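Local coordinates for protein O-methyltransferase (Bacillus halodurans, PDB 2GPY) that is a putative O-methyltransferase that probably transfers a methyl group from S-adenosylmethionine to a hydroxyl group of an unknown substrate, at residues B[72-77]-B[101-106]; B[55-60]-B[123-128]; B[21-26]-B[65-70]; B[82-87]-B[108-113]. All coordinates share one frame; numbering follows the deposited sequence.

The four contacts lie in and beside the first strands of a Rossmann-like methyltransferase sheet. Contact 2 joins the start of strand 57-61 to the entrance of strand 127-133, and contact 4 pairs strand 80-85 with the outermost strand 107-111; their centres are about 14 Å apart, and strands 57-61 and 80-85 are neighbours. Contacts 1 and 3, with centres about 11 Å apart, use opposite ends of helix 67-75, which follows strand 57-61 in the chain. Contact 3 closes before contacts 1 and 4 open, and both of these lie within the span bridged by contact 2. Contacts 3 and 4 lie by the ends of strands 57-61 and 80-85, where the cofactor is expected, contacts 1 and 2 toward the other end of the sheet.

Contact 1: B[72-77]-B[101-106]; sequences MAQALP and LGLESR
Arg-106 sets CG beside its own backbone N and anti to the carbonyl carbon (chi1 -68°), then bends at chi3 (-67°), which lays its guanidinium across the C-terminal end of helix 67-75. The group meets the carbonyl of Ala-73 end-on. NH1 lies 2.9 Å and NH2 3.0 Å from Ala-73 O, both as hydrogen bonds, so a single oxygen is gripped by two nitrogens and sits in the guanidinium plane. Neither nitrogen lies on a lone pair of that oxygen, since both approach from above the carbonyl plane. One face of the guanidinium is occupied by Pro-77 O, 3.2 Å from CZ of Arg-106 and displaced toward the rim; the angles to NE and NH2 are too poor for hydrogen bonds, and the approach is probably electrostatic. NH2 also donates to Ala-79 O, and this further bond helps fix the rotation of the group. Beside the polar grip, Ala-73 CB packs on NH2 at 3.8 Å and lies 4.4 Å from CD2 of Leu-103, while the CG of Gln-74 comes to 4.3 Å from Leu-103 CD1. The positive charge sits where the helix dipole would be negative, an arrangement likely to be favourable. Helix 88-100 ends nearby in a Schellman motif with Gly-102 at C-prime, and the contact ties the C-terminal end of helix 67-75 to the loop between helix 88-100 and strand 107-111, as in the alternating beta-alpha units of a Rossmann-like fold.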
loop_
_atom_site.group_PDB
_atom_site.type_symbol
_atom_site.label_atom_id
_atom_site.label_comp_id
_atom_site.label_asym_id
_atom_site.label_seq_id
_atom_site.Cartn_x
_atom_site.Cartn_y
_atom_site.Cartn_z
HETATM N N MSE B 72 7.383 6.426 -12.585
HETATM C CA MSE B 72 6.881 5.057 -12.358
HETATM C C MSE B 72 7.640 3.997 -13.162
HETATM O O MSE B 72 7.989 2.915 -12.611
HETATM C CB MSE B 72 5.370 4.941 -12.672
HETATM C CG MSE B 72 4.538 5.763 -11.705
HETATM SE SE MSE B 72 2.581 5.492 -11.969
HETATM C CE MSE B 72 2.360 6.313 -13.759
ATOM N N ALA B 73 7.900 4.286 -14.446
ATOM C CA ALA B 73 8.665 3.349 -15.270
ATOM C C ALA B 73 10.063 3.129 -14.682
ATOM O O ALA B 73 10.560 2.008 -14.669
ATOM C CB ALA B 73 8.768 3.838 -16.739
ATOM N N GLN B 74 10.696 4.202 -14.207
ATOM C CA GLN B 74 12.028 4.074 -13.615
ATOM C C GLN B 74 11.988 3.272 -12.314
ATOM O O GLN B 74 12.920 2.502 -12.034
ATOM C CB GLN B 74 12.641 5.443 -13.359
ATOM C CG GLN B 74 13.054 6.165 -14.621
ATOM C CD GLN B 74 13.701 7.498 -14.299
ATOM O OE1 GLN B 74 14.727 7.845 -14.872
ATOM N NE2 GLN B 74 13.110 8.246 -13.371
ATOM N N ALA B 75 10.925 3.434 -11.527
ATOM C CA ALA B 75 10.837 2.738 -10.231
ATOM C C ALA B 75 10.498 1.266 -10.392
ATOM O O ALA B 75 10.798 0.455 -9.510
ATOM C CB ALA B 75 9.799 3.407 -9.327
ATOM N N LEU B 76 9.821 0.944 -11.501
ATOM C CA LEU B 76 9.312 -0.391 -11.802
ATOM C C LEU B 76 9.847 -0.849 -13.170
ATOM O O LEU B 76 9.109 -0.867 -14.163
ATOM C CB LEU B 76 7.778 -0.355 -11.828
ATOM C CG LEU B 76 7.074 0.046 -10.512
ATOM C CD1 LEU B 76 5.627 0.523 -10.756
ATOM C CD2 LEU B 76 7.119 -1.120 -9.503
ATOM N N PRO B 77 11.117 -1.263 -13.223
ATOM C CA PRO B 77 11.779 -1.541 -14.540
ATOM C C PRO B 77 11.101 -2.635 -15.381
ATOM O O PRO B 77 11.284 -2.687 -16.601
ATOM C CB PRO B 77 13.200 -1.964 -14.150
ATOM C CG PRO B 77 13.366 -1.510 -12.673
ATOM C CD PRO B 77 12.005 -1.511 -12.070
ATOM N N LEU B 101 14.908 9.593 -22.268
ATOM C CA LEU B 101 15.318 8.664 -21.248
ATOM C C LEU B 101 15.328 7.223 -21.727
ATOM O O LEU B 101 15.543 6.329 -20.931
ATOM C CB LEU B 101 14.468 8.838 -19.976
ATOM C CG LEU B 101 14.623 10.261 -19.416
ATOM C CD1 LEU B 101 13.542 10.577 -18.417
ATOM C CD2 LEU B 101 16.076 10.458 -18.798
ATOM N N GLY B 102 15.093 6.995 -23.008
ATOM C CA GLY B 102 15.175 5.639 -23.568
ATOM C C GLY B 102 14.025 4.753 -23.093
ATOM O O GLY B 102 14.168 3.545 -23.040
ATOM N N LEU B 103 12.879 5.355 -22.794
ATOM C CA LEU B 103 11.759 4.621 -22.165
ATOM C C LEU B 103 10.583 4.257 -23.100
ATOM O O LEU B 103 9.540 3.753 -22.650
ATOM C CB LEU B 103 11.250 5.387 -20.936
ATOM C CG LEU B 103 12.226 5.467 -19.744
ATOM C CD1 LEU B 103 11.700 6.469 -18.641
ATOM C CD2 LEU B 103 12.411 4.091 -19.140
ATOM N N GLU B 104 10.740 4.479 -24.396
ATOM C CA GLU B 104 9.615 4.299 -25.313
ATOM C C GLU B 104 9.069 2.863 -25.367
ATOM O O GLU B 104 7.883 2.647 -25.687
ATOM C CB GLU B 104 9.990 4.759 -26.725
ATOM C CG GLU B 104 8.985 5.766 -27.263
ATOM C CD GLU B 104 9.297 6.235 -28.670
ATOM O OE1 GLU B 104 10.357 5.839 -29.225
ATOM O OE2 GLU B 104 8.480 6.999 -29.221
ATOM N N SER B 105 9.921 1.883 -25.057
ATOM C CA SER B 105 9.499 0.487 -25.146
ATOM C C SER B 105 8.631 0.098 -23.954
ATOM O O SER B 105 8.004 -0.960 -23.951
ATOM C CB SER B 105 10.699 -0.470 -25.321
ATOM O OG SER B 105 11.484 -0.509 -24.135
ATOM N N ARG B 106 8.578 0.962 -22.946
ATOM C CA ARG B 106 7.850 0.658 -21.736
ATOM C C ARG B 106 6.777 1.690 -21.384
ATOM O O ARG B 106 5.961 1.461 -20.496
ATOM C CB ARG B 106 8.832 0.516 -20.585
ATOM C CG ARG B 106 9.710 -0.728 -20.747
ATOM C CD ARG B 106 10.153 -1.220 -19.409
ATOM N NE ARG B 106 11.063 -0.277 -18.763
ATOM C CZ ARG B 106 10.854 0.341 -17.604
ATOM N NH1 ARG B 106 11.818 1.139 -17.168
ATOM N NH2 ARG B 106 9.694 0.199 -16.888
#

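Contact 2: B[55-60]-B[123-128]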
loop_
_atom_site.group_PDB
_atom_site.type_symbol
_atom_site.label_atom_id
_atom_site.label_comp_id
_atom_site.label_asym_id
_atom_site.label_seq_id
_atom_site.Cartn_x
_atom_site.Cartn_y
_atom_site.Cartn_z
ATOM N N PRO B 55 3.218 -3.913 -9.567
ATOM C CA PRO B 55 2.298 -4.073 -10.706
ATOM C C PRO B 55 3.081 -4.272 -12.006
ATOM O O PRO B 55 4.197 -3.774 -12.115
ATOM C CB PRO B 55 1.533 -2.758 -10.714
ATOM C CG PRO B 55 2.499 -1.738 -10.127
ATOM C CD PRO B 55 3.284 -2.514 -9.093
ATOM N N ALA B 56 2.517 -5.029 -12.951
ATOM C CA ALA B 56 3.131 -5.196 -14.266
ATOM C C ALA B 56 2.608 -4.206 -15.315
ATOM O O ALA B 56 3.305 -3.919 -16.290
ATOM C CB ALA B 56 2.925 -6.643 -14.766
ATOM N N ARG B 57 1.376 -3.730 -15.147
ATOM C CA ARG B 57 0.701 -2.929 -16.190
ATOM C C ARG B 57 -0.032 -1.781 -15.499
ATOM O O ARG B 57 -0.867 -2.018 -14.613
ATOM C CB ARG B 57 -0.308 -3.789 -16.960
ATOM C CG ARG B 57 0.318 -4.913 -17.836
ATOM C CD ARG B 57 -0.762 -5.724 -18.547
ATOM N NE ARG B 57 -1.715 -4.880 -19.276
ATOM C CZ ARG B 57 -1.432 -4.137 -20.347
ATOM N NH1 ARG B 57 -0.200 -4.096 -20.862
ATOM N NH2 ARG B 57 -2.395 -3.421 -20.909
ATOM N N ILE B 58 0.292 -0.551 -15.887
ATOM C CA ILE B 58 -0.279 0.659 -15.262
ATOM C C ILE B 58 -0.927 1.497 -16.359
ATOM O O ILE B 58 -0.341 1.694 -17.448
ATOM C CB ILE B 58 0.816 1.486 -14.571
ATOM C CG1 ILE B 58 1.500 0.636 -13.482
ATOM C CG2 ILE B 58 0.241 2.843 -14.003
ATOM C CD1 ILE B 58 2.878 1.196 -13.012
ATOM N N LEU B 59 -2.145 1.965 -16.094
ATOM C CA LEU B 59 -2.822 2.924 -16.976
ATOM C C LEU B 59 -2.962 4.270 -16.247
ATOM O O LEU B 59 -3.419 4.340 -15.099
ATOM C CB LEU B 59 -4.202 2.396 -17.372
ATOM C CG LEU B 59 -5.075 3.392 -18.142
ATOM C CD1 LEU B 59 -4.440 3.787 -19.492
ATOM C CD2 LEU B 59 -6.455 2.820 -18.334
ATOM N N GLU B 60 -2.549 5.340 -16.913
ATOM C CA GLU B 60 -2.636 6.671 -16.341
ATOM C C GLU B 60 -3.474 7.568 -17.227
ATOM O O GLU B 60 -3.283 7.585 -18.440
ATOM C CB GLU B 60 -1.227 7.276 -16.208
ATOM C CG GLU B 60 -1.199 8.791 -16.033
ATOM C CD GLU B 60 0.230 9.291 -15.910
ATOM O OE1 GLU B 60 0.953 9.304 -16.929
ATOM O OE2 GLU B 60 0.628 9.586 -14.758
ATOM N N LEU B 123 -9.530 -3.093 -25.482
ATOM C CA LEU B 123 -8.773 -4.085 -26.254
ATOM C C LEU B 123 -7.525 -4.563 -25.509
ATOM O O LEU B 123 -7.086 -5.694 -25.703
ATOM C CB LEU B 123 -8.385 -3.543 -27.648
ATOM C CG LEU B 123 -9.424 -3.108 -28.709
ATOM C CD1 LEU B 123 -8.748 -2.810 -30.058
ATOM C CD2 LEU B 123 -10.547 -4.125 -28.905
ATOM N N TYR B 124 -6.968 -3.705 -24.647
ATOM C CA TYR B 124 -5.745 -4.015 -23.921
ATOM C C TYR B 124 -6.005 -5.022 -22.801
ATOM O O TYR B 124 -7.119 -5.111 -22.290
ATOM C CB TYR B 124 -5.150 -2.739 -23.291
ATOM C CG TYR B 124 -4.483 -1.759 -24.250
ATOM C CD1 TYR B 124 -5.200 -1.176 -25.297
ATOM C CD2 TYR B 124 -3.147 -1.378 -24.073
ATOM C CE1 TYR B 124 -4.597 -0.267 -26.170
ATOM C CE2 TYR B 124 -2.533 -0.462 -24.938
ATOM C CZ TYR B 124 -3.263 0.088 -25.974
ATOM O OH TYR B 124 -2.675 0.982 -26.833
ATOM N N PRO B 125 -4.959 -5.753 -22.381
ATOM C CA PRO B 125 -5.128 -6.637 -21.231
ATOM C C PRO B 125 -5.436 -5.794 -19.997
ATOM O O PRO B 125 -5.123 -4.598 -19.978
ATOM C CB PRO B 125 -3.752 -7.303 -21.082
ATOM C CG PRO B 125 -3.032 -7.046 -22.358
ATOM C CD PRO B 125 -3.590 -5.787 -22.923
ATOM N N LEU B 126 -6.047 -6.404 -18.989
ATOM C CA LEU B 126 -6.396 -5.686 -17.759
ATOM C C LEU B 126 -5.150 -5.077 -17.110
ATOM O O LEU B 126 -4.048 -5.610 -17.218
ATOM C CB LEU B 126 -7.119 -6.612 -16.768
ATOM C CG LEU B 126 -8.508 -7.162 -17.119
ATOM C CD1 LEU B 126 -8.963 -8.149 -16.064
ATOM C CD2 LEU B 126 -9.547 -6.044 -17.303
ATOM N N PHE B 127 -5.346 -3.935 -16.459
ATOM C CA PHE B 127 -4.299 -3.220 -15.767
ATOM C C PHE B 127 -4.285 -3.586 -14.278
ATOM O O PHE B 127 -5.312 -3.926 -13.715
ATOM C CB PHE B 127 -4.525 -1.714 -15.971
ATOM C CG PHE B 127 -4.306 -1.267 -17.391
ATOM C CD1 PHE B 127 -3.021 -0.972 -17.847
ATOM C CD2 PHE B 127 -5.383 -1.187 -18.296
ATOM C CE1 PHE B 127 -2.795 -0.563 -19.199
ATOM C CE2 PHE B 127 -5.174 -0.780 -19.641
ATOM C CZ PHE B 127 -3.873 -0.472 -20.086
ATOM N N ASP B 128 -3.105 -3.547 -13.666
ATOM C CA ASP B 128 -2.946 -3.745 -12.233
ATOM C C ASP B 128 -3.201 -2.459 -11.478
ATOM O O ASP B 128 -3.531 -2.501 -10.309
ATOM C CB ASP B 128 -1.520 -4.212 -11.917
ATOM C CG ASP B 128 -1.181 -5.504 -12.625
ATOM O OD1 ASP B 128 -1.935 -6.454 -12.416
ATOM O OD2 ASP B 128 -0.202 -5.540 -13.420
#
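Hydrogen bonds carry most of this contact. OD2 of Asp-128 takes two backbone amides at the start of strand 57-61: it accepts from Ala-56 N at 2.8 Å, met from above the carboxylate plane, and from Arg-57 N at 3.0 Å on the anti lone pair. In return Asp-128 N donates to Arg-57 O (2.9 Å), in the carbonyl plane. Two backbone amides therefore hold one oxygen, while OD1 is engaged in a salt bridge with Arg-151, which would favour the ionised carboxylate. The side chain of Arg-57, bent at chi3 (51°), reaches across to segment 123-128. Its NE donates to Leu-126 O at 3.2 Å and its NH2 to Pro-125 O at 3.1 Å, both from above the carbonyl planes. These bonds join the first strand of the Rossmann-like methyltransferase sheet to the start of strand 127-133, its parallel neighbour, just where the latter enters the sheet. Aromatic contacts follow on Phe-127. Over one face of its ring lies Leu-59 CB, a CH-pi contact at 3.5 Å from the centroid and nearly on the normal. Over the opposite face comes the arginine, with Arg-57 CZ 4.5 Å from the centroid in an off-centre cation-pi contact. Van der Waals contacts complete it: Pro-125 CD lies over a face of the guanidinium, crossing the arginine at about a right angle, and Pro-55 CB meets Asp-128 CB at 3.6 Å.

Contact 3: B[21-26]-B[65-70]; sequences QYIEQM and IGYSAI
This is a buried, apolar contact in which helix 21-32 packs against the first turn of helix 67-75 and the loop leading into it. Met-26, a selenomethionine, makes the most contacts. With CG anti to the carbonyl carbon and the chain bent at chi3 (70°), its terminal methyl is set in the turn: CE lies 3.5 Å from Ile-65 O, 3.6 Å from Tyr-67 N and 3.9 Å from Ile-70 CD1. The selenium itself rests 4.0 Å from Ile-70 CD1, the two side chains crossing obliquely. One turn earlier Ile-23 splits its branches between two partners. Its CG2 touches Tyr-67 CE1 at 3.6 Å, crossing that side chain at about a right angle, while CD1 slides past Ile-70 CG2, also at 3.6 Å, in the opposite direction. The phenol of Tyr-67 is anchored beyond the contact, its OH bonded to Glu-27 and Arg-71. Ile-65 O accepts from ND1 of His-97, a ligand with Glu-29 and Glu-93 of a bound zinc ion, so the loop buttresses that site from the second shell. Gly-66, with positive phi, stands at the N-cap position of helix 67-75, and the segment closes a glycine-containing turn between strand 57-61 and that helix, as in the cofactor-binding loop of class I methyltransferases.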
loop_
_atom_site.group_PDB
_atom_site.type_symbol
_atom_site.label_atom_id
_atom_site.label_comp_id
_atom_site.label_asym_id
_atom_site.label_seq_id
_atom_site.Cartn_x
_atom_site.Cartn_y
_atom_site.Cartn_z
ATOM N N GLN B 21 19.475 14.397 -13.094
ATOM C CA GLN B 21 19.406 15.832 -13.415
ATOM C C GLN B 21 18.258 16.148 -14.404
ATOM O O GLN B 21 17.617 17.223 -14.332
ATOM C CB GLN B 21 20.776 16.369 -13.900
ATOM C CG GLN B 21 21.028 16.318 -15.417
ATOM C CD GLN B 21 22.442 16.781 -15.857
ATOM O OE1 GLN B 21 22.840 17.920 -15.605
ATOM N NE2 GLN B 21 23.179 15.903 -16.556
ATOM N N TYR B 22 17.993 15.222 -15.321
ATOM C CA TYR B 22 16.964 15.462 -16.363
ATOM C C TYR B 22 15.572 15.554 -15.751
ATOM O O TYR B 22 14.756 16.366 -16.194
ATOM C CB TYR B 22 16.972 14.370 -17.429
ATOM C CG TYR B 22 16.153 14.698 -18.675
ATOM C CD1 TYR B 22 16.729 15.383 -19.753
ATOM C CD2 TYR B 22 14.817 14.298 -18.787
ATOM C CE1 TYR B 22 15.992 15.681 -20.912
ATOM C CE2 TYR B 22 14.077 14.565 -19.942
ATOM C CZ TYR B 22 14.670 15.275 -20.992
ATOM O OH TYR B 22 13.983 15.564 -22.138
ATOM N N ILE B 23 15.316 14.679 -14.773
ATOM C CA ILE B 23 14.079 14.643 -13.962
ATOM C C ILE B 23 13.949 15.921 -13.131
ATOM O O ILE B 23 12.889 16.535 -13.109
ATOM C CB ILE B 23 14.089 13.408 -13.056
ATOM C CG1 ILE B 23 14.395 12.151 -13.888
ATOM C CG2 ILE B 23 12.756 13.239 -12.253
ATOM C CD1 ILE B 23 13.223 11.597 -14.591
ATOM N N GLU B 24 15.045 16.338 -12.482
ATOM C CA GLU B 24 15.055 17.591 -11.736
ATOM C C GLU B 24 14.736 18.790 -12.627
ATOM O O GLU B 24 14.055 19.719 -12.193
ATOM C CB GLU B 24 16.384 17.788 -10.990
ATOM C CG GLU B 24 16.614 16.658 -9.994
ATOM C CD GLU B 24 17.537 17.010 -8.853
ATOM O OE1 GLU B 24 18.506 17.750 -9.060
ATOM O OE2 GLU B 24 17.290 16.509 -7.738
ATOM N N GLN B 25 15.228 18.756 -13.869
ATOM C CA GLN B 25 14.957 19.783 -14.851
ATOM C C GLN B 25 13.487 19.773 -15.273
ATOM O O GLN B 25 12.906 20.835 -15.533
ATOM C CB GLN B 25 15.871 19.604 -16.071
ATOM C CG GLN B 25 15.754 20.690 -17.167
ATOM C CD GLN B 25 16.298 22.068 -16.752
ATOM O OE1 GLN B 25 17.133 22.190 -15.851
ATOM N NE2 GLN B 25 15.829 23.113 -17.433
HETATM N N MSE B 26 12.897 18.585 -15.360
HETATM C CA MSE B 26 11.444 18.460 -15.642
HETATM C C MSE B 26 10.592 19.061 -14.521
HETATM O O MSE B 26 9.567 19.706 -14.781
HETATM C CB MSE B 26 11.049 16.998 -15.879
HETATM C CG MSE B 26 11.463 16.457 -17.248
HETATM SE SE MSE B 26 11.029 14.552 -17.386
HETATM C CE MSE B 26 9.172 14.697 -17.442
ATOM N N ILE B 65 3.282 16.373 -18.872
ATOM C CA ILE B 65 4.540 16.310 -19.646
ATOM C C ILE B 65 5.318 15.012 -19.422
ATOM O O ILE B 65 6.505 14.927 -19.746
ATOM C CB ILE B 65 5.454 17.591 -19.489
ATOM C CG1 ILE B 65 5.888 17.774 -18.025
ATOM C CG2 ILE B 65 4.760 18.834 -20.115
ATOM C CD1 ILE B 65 7.148 18.620 -17.853
ATOM N N GLY B 66 4.648 14.015 -18.827
ATOM C CA GLY B 66 5.199 12.670 -18.704
ATOM C C GLY B 66 6.003 12.395 -17.434
ATOM O O GLY B 66 6.601 11.329 -17.305
ATOM N N TYR B 67 5.978 13.317 -16.479
ATOM C CA TYR B 67 6.748 13.131 -15.241
ATOM C C TYR B 67 6.364 11.871 -14.445
ATOM O O TYR B 67 7.246 11.051 -14.112
ATOM C CB TYR B 67 6.612 14.376 -14.387
ATOM C CG TYR B 67 7.384 14.324 -13.090
ATOM C CD1 TYR B 67 8.739 14.599 -13.061
ATOM C CD2 TYR B 67 6.732 14.027 -11.901
ATOM C CE1 TYR B 67 9.449 14.556 -11.843
ATOM C CE2 TYR B 67 7.413 14.005 -10.693
ATOM C CZ TYR B 67 8.759 14.271 -10.669
ATOM O OH TYR B 67 9.379 14.271 -9.441
ATOM N N SER B 68 5.067 11.689 -14.175
ATOM C CA SER B 68 4.631 10.510 -13.395
ATOM C C SER B 68 4.858 9.196 -14.150
ATOM O O SER B 68 5.298 8.219 -13.548
ATOM C CB SER B 68 3.186 10.638 -12.895
ATOM O OG SER B 68 3.097 11.648 -11.902
ATOM N N ALA B 69 4.594 9.183 -15.460
ATOM C CA ALA B 69 4.795 7.984 -16.278
ATOM C C ALA B 69 6.269 7.593 -16.206
ATOM O O ALA B 69 6.611 6.430 -15.997
ATOM C CB ALA B 69 4.399 8.217 -17.743
ATOM N N ILE B 70 7.144 8.577 -16.416
ATOM C CA ILE B 70 8.590 8.361 -16.360
ATOM C C ILE B 70 9.071 7.846 -15.014
ATOM O O ILE B 70 9.798 6.849 -14.963
ATOM C CB ILE B 70 9.379 9.621 -16.809
ATOM C CG1 ILE B 70 9.247 9.756 -18.338
ATOM C CG2 ILE B 70 10.844 9.531 -16.398
ATOM C CD1 ILE B 70 9.660 11.134 -18.893
#

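Contact 4: B[82-87]-B[108-113]; sequences VSIERD and ELLFGD
Val-82 opens a parallel pairing in which four residues of strand 80-85 stand opposite four of strand 107-111. Its CG1 packs on Leu-110 CD1 at 4.0 Å, on the same side of the sheet as Ile-84 and Glu-108. Ser-83 then bonds both ways through its backbone: N donates to Glu-108 O (2.9 Å), and O accepts from Leu-110 N (2.8 Å) almost in line, with an N-H...O angle of 172°. Its hydroxyl, anti to the backbone N, instead meets Glu-60 on the neighbouring strand. Ile-84 sets CG1 against Leu-110 CB at 4.1 Å and brings CG2 to 3.5 Å from Gly-112 O. Glu-85 N reaches Leu-110 O at 3.0 Å, and its own O takes Gly-112 N at 2.9 Å, from above the carbonyl plane. The Glu-85 carboxylate leans away, OE2 taking the amide of Asp-87 at 2.8 Å and OE1 that of Ala-64. Beyond it, Arg-86 O comes near CE1 of Phe-111, and Asp-87 caps helix 88-100 through Arg-90 N. Two hydrogen bonds from backbone amides thus hold the Glu-85 carboxylate at the strand end, where class I methyltransferases commonly carry an acidic residue for the cofactor ribose; such donors would be expected to stabilise its ionised form.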
loop_
_atom_site.group_PDB
_atom_site.type_symbol
_atom_site.label_atom_id
_atom_site.label_comp_id
_atom_site.label_asym_id
_atom_site.label_seq_id
_atom_site.Cartn_x
_atom_site.Cartn_y
_atom_site.Cartn_z
ATOM N N VAL B 82 0.733 2.685 -19.871
ATOM C CA VAL B 82 -0.011 3.290 -20.963
ATOM C C VAL B 82 -0.512 4.608 -20.366
ATOM O O VAL B 82 -1.031 4.613 -19.255
ATOM C CB VAL B 82 -1.193 2.422 -21.405
ATOM C CG1 VAL B 82 -2.021 3.153 -22.492
ATOM C CG2 VAL B 82 -0.698 1.077 -21.939
ATOM N N SER B 83 -0.350 5.725 -21.066
ATOM C CA SER B 83 -0.821 7.013 -20.516
ATOM C C SER B 83 -1.520 7.876 -21.585
ATOM O O SER B 83 -1.100 7.879 -22.738
ATOM C CB SER B 83 0.365 7.766 -19.919
ATOM O OG SER B 83 -0.032 8.966 -19.230
ATOM N N ILE B 84 -2.583 8.589 -21.197
ATOM C CA ILE B 84 -3.449 9.271 -22.132
ATOM C C ILE B 84 -3.420 10.763 -21.824
ATOM O O ILE B 84 -3.494 11.150 -20.662
ATOM C CB ILE B 84 -4.903 8.776 -22.040
ATOM C CG1 ILE B 84 -4.997 7.282 -22.364
ATOM C CG2 ILE B 84 -5.753 9.528 -23.057
ATOM C CD1 ILE B 84 -6.401 6.682 -22.031
ATOM N N GLU B 85 -3.237 11.577 -22.860
ATOM C CA GLU B 85 -3.197 13.033 -22.717
ATOM C C GLU B 85 -4.003 13.706 -23.831
ATOM O O GLU B 85 -3.864 13.367 -25.002
ATOM C CB GLU B 85 -1.738 13.521 -22.744
ATOM C CG GLU B 85 -1.538 15.068 -22.706
ATOM C CD GLU B 85 -2.230 15.712 -21.519
ATOM O OE1 GLU B 85 -2.110 15.209 -20.361
ATOM O OE2 GLU B 85 -2.918 16.710 -21.754
ATOM N N ARG B 86 -4.819 14.679 -23.465
ATOM C CA ARG B 86 -5.625 15.367 -24.449
ATOM C C ARG B 86 -5.039 16.676 -24.974
ATOM O O ARG B 86 -5.469 17.148 -26.017
ATOM C CB ARG B 86 -7.050 15.577 -23.912
ATOM C CG ARG B 86 -7.192 16.624 -22.818
ATOM C CD ARG B 86 -8.597 17.281 -22.940
ATOM N NE ARG B 86 -8.893 18.128 -21.786
ATOM C CZ ARG B 86 -10.109 18.526 -21.414
ATOM N NH1 ARG B 86 -11.191 18.158 -22.094
ATOM N NH2 ARG B 86 -10.244 19.296 -20.341
ATOM N N ASP B 87 -4.070 17.267 -24.269
ATOM C CA ASP B 87 -3.476 18.538 -24.723
ATOM C C ASP B 87 -2.329 18.242 -25.688
ATOM O O ASP B 87 -1.352 17.607 -25.288
ATOM C CB ASP B 87 -2.974 19.374 -23.523
ATOM C CG ASP B 87 -2.322 20.678 -23.952
ATOM O OD1 ASP B 87 -1.193 20.673 -24.471
ATOM O OD2 ASP B 87 -2.947 21.744 -23.802
ATOM N N GLU B 108 3.767 3.746 -23.252
ATOM C CA GLU B 108 2.990 3.968 -24.480
ATOM C C GLU B 108 2.127 5.218 -24.280
ATOM O O GLU B 108 1.280 5.243 -23.404
ATOM C CB GLU B 108 2.092 2.764 -24.800
ATOM C CG GLU B 108 1.268 2.967 -26.089
ATOM C CD GLU B 108 0.299 1.825 -26.400
ATOM O OE1 GLU B 108 0.259 0.812 -25.663
ATOM O OE2 GLU B 108 -0.431 1.948 -27.409
ATOM N N LEU B 109 2.349 6.251 -25.080
ATOM C CA LEU B 109 1.604 7.486 -24.884
ATOM C C LEU B 109 0.514 7.597 -25.932
ATOM O O LEU B 109 0.767 7.473 -27.131
ATOM C CB LEU B 109 2.514 8.722 -24.985
ATOM C CG LEU B 109 3.650 8.834 -23.977
ATOM C CD1 LEU B 109 4.356 10.187 -24.219
ATOM C CD2 LEU B 109 3.100 8.729 -22.533
ATOM N N LEU B 110 -0.692 7.853 -25.464
ATOM C CA LEU B 110 -1.817 8.001 -26.346
ATOM C C LEU B 110 -2.257 9.459 -26.310
ATOM O O LEU B 110 -2.342 10.085 -25.257
ATOM C CB LEU B 110 -2.958 7.067 -25.939
ATOM C CG LEU B 110 -2.691 5.552 -26.018
ATOM C CD1 LEU B 110 -3.944 4.783 -25.632
ATOM C CD2 LEU B 110 -2.237 5.150 -27.407
ATOM N N PHE B 111 -2.482 10.000 -27.489
ATOM C CA PHE B 111 -2.978 11.331 -27.599
ATOM C C PHE B 111 -4.457 11.238 -27.876
ATOM O O PHE B 111 -4.867 10.775 -28.945
ATOM C CB PHE B 111 -2.281 12.023 -28.758
ATOM C CG PHE B 111 -2.873 13.335 -29.102
ATOM C CD1 PHE B 111 -3.009 14.321 -28.130
ATOM C CD2 PHE B 111 -3.297 13.600 -30.411
ATOM C CE1 PHE B 111 -3.562 15.569 -28.470
ATOM C CE2 PHE B 111 -3.846 14.820 -30.732
ATOM C CZ PHE B 111 -3.976 15.811 -29.749
ATOM N N GLY B 112 -5.261 11.752 -26.960
ATOM C CA GLY B 112 -6.694 11.766 -27.202
ATOM C C GLY B 112 -7.456 12.124 -25.969
ATOM O O GLY B 112 -6.882 12.309 -24.912
ATOM N N ASP B 113 -8.771 12.222 -26.120
ATOM C CA ASP B 113 -9.666 12.409 -24.993
ATOM C C ASP B 113 -9.982 11.038 -24.394
ATOM O O ASP B 113 -10.591 10.194 -25.067
ATOM C CB ASP B 113 -10.954 13.062 -25.509
ATOM C CG ASP B 113 -11.925 13.430 -24.391
ATOM O OD1 ASP B 113 -12.081 12.661 -23.423
ATOM O OD2 ASP B 113 -12.557 14.499 -24.520
#